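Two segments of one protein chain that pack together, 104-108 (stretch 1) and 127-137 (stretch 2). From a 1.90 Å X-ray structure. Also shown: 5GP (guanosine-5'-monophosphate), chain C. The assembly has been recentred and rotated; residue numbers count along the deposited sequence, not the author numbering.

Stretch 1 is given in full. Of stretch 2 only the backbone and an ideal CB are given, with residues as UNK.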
# COMPACT_ATOMS: atom_id res chain seq x y z
N ILE A 104 6.96 -12.68 2.30
CA ILE A 104 7.56 -13.90 2.81
C ILE A 104 8.26 -14.67 1.69
O ILE A 104 7.82 -14.67 0.54
CB ILE A 104 6.50 -14.81 3.50
CG1 ILE A 104 7.15 -16.03 4.16
CG2 ILE A 104 5.45 -15.26 2.50
CD1 ILE A 104 6.20 -16.79 5.05
N ILE A 105 9.40 -15.25 2.03
CA ILE A 105 10.17 -16.05 1.08
C ILE A 105 10.06 -17.50 1.55
O ILE A 105 10.43 -17.83 2.68
CB ILE A 105 11.64 -15.58 1.02
CG1 ILE A 105 11.69 -14.19 0.38
CG2 ILE A 105 12.49 -16.58 0.23
CD1 ILE A 105 13.06 -13.59 0.28
N ASP A 106 9.47 -18.33 0.70
CA ASP A 106 9.27 -19.74 1.00
C ASP A 106 10.39 -20.57 0.36
O ASP A 106 11.45 -20.73 0.95
CB ASP A 106 7.89 -20.16 0.48
CG ASP A 106 7.47 -21.54 0.96
OD1 ASP A 106 8.30 -22.30 1.50
OD2 ASP A 106 6.28 -21.87 0.77
N THR A 107 10.18 -21.08 -0.86
CA THR A 107 11.22 -21.87 -1.52
C THR A 107 12.26 -20.98 -2.17
O THR A 107 13.33 -21.46 -2.56
CB THR A 107 10.63 -22.78 -2.60
OG1 THR A 107 10.13 -21.97 -3.68
CG2 THR A 107 9.50 -23.63 -2.04
N GLY A 108 11.93 -19.71 -2.34
CA GLY A 108 12.85 -18.78 -2.95
C GLY A 108 12.67 -18.62 -4.45
O GLY A 108 13.30 -17.75 -5.06
N UNK A 127 18.89 -4.86 -3.46
CA UNK A 127 18.80 -5.57 -2.19
C UNK A 127 17.37 -6.01 -1.91
O UNK A 127 16.41 -5.50 -2.50
CB UNK A 127 19.31 -4.69 -1.05
N UNK A 128 17.23 -6.96 -1.00
CA UNK A 128 15.94 -7.52 -0.65
C UNK A 128 15.64 -7.34 0.82
O UNK A 128 16.50 -7.55 1.68
CB UNK A 128 15.88 -9.00 -1.02
N UNK A 129 14.40 -6.93 1.10
CA UNK A 129 13.89 -6.74 2.45
C UNK A 129 12.60 -7.55 2.54
O UNK A 129 11.62 -7.26 1.85
CB UNK A 129 13.66 -5.26 2.77
N UNK A 130 12.59 -8.59 3.36
CA UNK A 130 11.40 -9.41 3.50
C UNK A 130 10.87 -9.37 4.94
O UNK A 130 11.64 -9.28 5.90
CB UNK A 130 11.70 -10.85 3.08
N UNK A 131 9.55 -9.36 5.09
CA UNK A 131 8.96 -9.33 6.41
C UNK A 131 9.26 -10.67 7.08
O UNK A 131 9.73 -10.70 8.23
CB UNK A 131 7.46 -9.06 6.34
N UNK A 132 9.06 -11.76 6.35
CA UNK A 132 9.31 -13.09 6.88
C UNK A 132 10.11 -13.99 5.97
O UNK A 132 10.09 -13.84 4.75
CB UNK A 132 7.98 -13.77 7.20
N UNK A 133 10.83 -14.91 6.59
CA UNK A 133 11.58 -15.91 5.86
C UNK A 133 11.10 -17.24 6.46
O UNK A 133 11.28 -17.47 7.66
CB UNK A 133 13.09 -15.71 5.98
N UNK A 134 10.43 -18.06 5.66
CA UNK A 134 9.93 -19.34 6.15
C UNK A 134 11.09 -20.33 6.24
O UNK A 134 11.81 -20.56 5.27
CB UNK A 134 8.82 -19.88 5.24
N UNK A 135 11.31 -20.89 7.42
CA UNK A 135 12.40 -21.84 7.61
C UNK A 135 11.98 -23.23 7.12
O UNK A 135 11.29 -23.96 7.83
CB UNK A 135 12.82 -21.89 9.08
N UNK A 136 12.39 -23.56 5.91
CA UNK A 136 12.09 -24.85 5.31
C UNK A 136 13.38 -25.64 5.11
O UNK A 136 13.39 -26.66 4.42
CB UNK A 136 11.35 -24.67 3.98
N UNK A 137 14.45 -25.18 5.74
CA UNK A 137 15.73 -25.84 5.59
C UNK A 137 16.43 -25.26 4.38
O UNK A 137 16.34 -24.06 4.13
CB UNK A 137 15.56 -27.36 5.46
P 5GP C . 8.32 -19.01 -3.00
O1P 5GP C . 9.38 -18.42 -2.15
O2P 5GP C . 8.46 -18.65 -4.41
O3P 5GP C . 8.17 -20.46 -2.74
O5' 5GP C . 6.97 -18.48 -2.42
C5' 5GP C . 6.75 -17.17 -1.91
C4' 5GP C . 5.43 -16.72 -2.38
O4' 5GP C . 4.34 -17.49 -1.83
C3' 5GP C . 5.17 -15.29 -2.01
O3' 5GP C . 4.25 -14.82 -2.99
C2' 5GP C . 4.46 -15.48 -0.73
O2' 5GP C . 3.65 -14.35 -0.45
C1' 5GP C . 3.59 -16.73 -0.89
N9 5GP C . 3.55 -17.50 0.42
C8 5GP C . 4.53 -18.35 0.90
N7 5GP C . 4.28 -18.85 2.09
C5 5GP C . 3.05 -18.29 2.46
C6 5GP C . 2.35 -18.37 3.70
O6 5GP C . 2.61 -19.11 4.66
N1 5GP C . 1.27 -17.51 3.77
C2 5GP C . 0.88 -16.65 2.75
N2 5GP C . -0.26 -15.98 2.93
N3 5GP C . 1.51 -16.59 1.55
C4 5GP C . 2.62 -17.41 1.48

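Stretch 2 approaches stretch 1 as a parallel strand, and its backbone fixes the register: position 132 lies beside Ile 104 and position 133 beside Ile 105. The amide N of Ile 105 donates to the carbonyl O of position 132 (3.1 Å), and N of position 134 donates to O of Ile 105 (3.0 Å).

Positions 127 and 129 see nothing of stretch 1, so extended backbone is their one visible demand; they are Lys 127 and Cys 129. The CB of 128 points toward stretch 1 but stops short, which favours a branched or longer apolar residue. Val 128 reaches with CG1 to within 4.3 Å of Ile 105 CD1.

At 130 the ideal CB points toward stretch 1, 4.1 Å from Ile 105 CD1. A small or beta-branched side chain fits. Thr 130 sets OG1 3.9 Å from Ile 105 CG1. It spends its hydroxyl within its own stretch, where OG1 of Thr 130 donates to the backbone O of position 132 (2.9 Å).

At 131 phi/psi of -68/-46 breaks the extended run, and CB points sideways; stretch 1 selects little here. It is Leu 131.

The CB of 132 shares a sheet face with Ile 104, 3.9 Å from its CG1, so a compact apolar residue suits. Cys 132 packs CB 3.8 Å from Ile 104 CG1.

Position 133 shares the other face with Ile 105. Its CB is 4.7 Å from the carbonyl O of Ile 105, and many residues could be accommodated. Asp 133 brings OD1 within 3.4 Å of Ile 105 O, two acceptors that form no hydrogen bond.

At 134 CB points toward stretch 1, 4.1 Å from Ile 104 CD1 and 4.3 Å from Asp 106 CA, with an acid and the purine edge of 5GP farther out. A long chain with an apolar stem and a cationic donor tip answers all three; lysine or arginine come to mind. Lys 134 runs CE 3.8 Å from Ile 104 CD1, while its NZ donates to 5GP O6 (3.0 Å) and N7 (3.2 Å) and makes a long salt bridge to Asp 106 OD2 (3.9 Å).

The CB of 135 points away, leaving polar choices free: it is Asp 135. Its OD1 accepts from the backbone N of position 137 (3.3 Å).

At 136 CB points toward the loop at Asp 106 and Thr 107, inviting a medium or large apolar residue. Ile 136 lays CD1 3.8 Å from Thr 107 CA.

Position 137, at phi/psi 88/-142, would jam a CB against the preceding carbonyl; it is Gly 137.

Stretch 2 (127-137) KVCTLCDKDIG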
# COMPACT_ATOMS: atom_id res chain seq x y z
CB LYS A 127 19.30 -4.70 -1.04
CG LYS A 127 20.78 -4.43 -1.09
CD LYS A 127 21.25 -3.66 0.12
CE LYS A 127 22.74 -3.44 0.04
NZ LYS A 127 23.27 -2.69 1.21
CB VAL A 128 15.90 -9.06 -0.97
CG1 VAL A 128 14.59 -9.69 -0.45
CG2 VAL A 128 16.01 -9.28 -2.46
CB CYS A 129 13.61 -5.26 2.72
SG CYS A 129 12.85 -4.96 4.34
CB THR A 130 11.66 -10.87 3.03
OG1 THR A 130 10.41 -11.58 2.92
CG2 THR A 130 12.59 -11.62 3.99
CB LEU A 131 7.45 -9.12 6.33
CG LEU A 131 6.62 -8.57 7.51
CD1 LEU A 131 5.42 -9.47 7.71
CD2 LEU A 131 7.42 -8.43 8.79
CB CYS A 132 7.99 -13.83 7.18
SG CYS A 132 6.96 -13.16 8.47
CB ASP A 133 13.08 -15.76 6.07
CG ASP A 133 13.88 -16.78 5.29
OD1 ASP A 133 13.34 -17.34 4.30
OD2 ASP A 133 15.04 -17.03 5.65
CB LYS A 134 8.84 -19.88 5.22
CG LYS A 134 8.14 -21.11 5.78
CD LYS A 134 7.01 -21.60 4.90
CE LYS A 134 5.87 -20.61 4.84
NZ LYS A 134 4.66 -21.21 4.23
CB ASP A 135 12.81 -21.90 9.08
CG ASP A 135 14.04 -22.76 9.32
OD1 ASP A 135 14.71 -23.17 8.34
OD2 ASP A 135 14.35 -23.00 10.50
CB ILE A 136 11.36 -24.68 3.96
CG1 ILE A 136 12.27 -24.00 2.94
CG2 ILE A 136 10.09 -23.87 4.14
CD1 ILE A 136 11.77 -24.07 1.51
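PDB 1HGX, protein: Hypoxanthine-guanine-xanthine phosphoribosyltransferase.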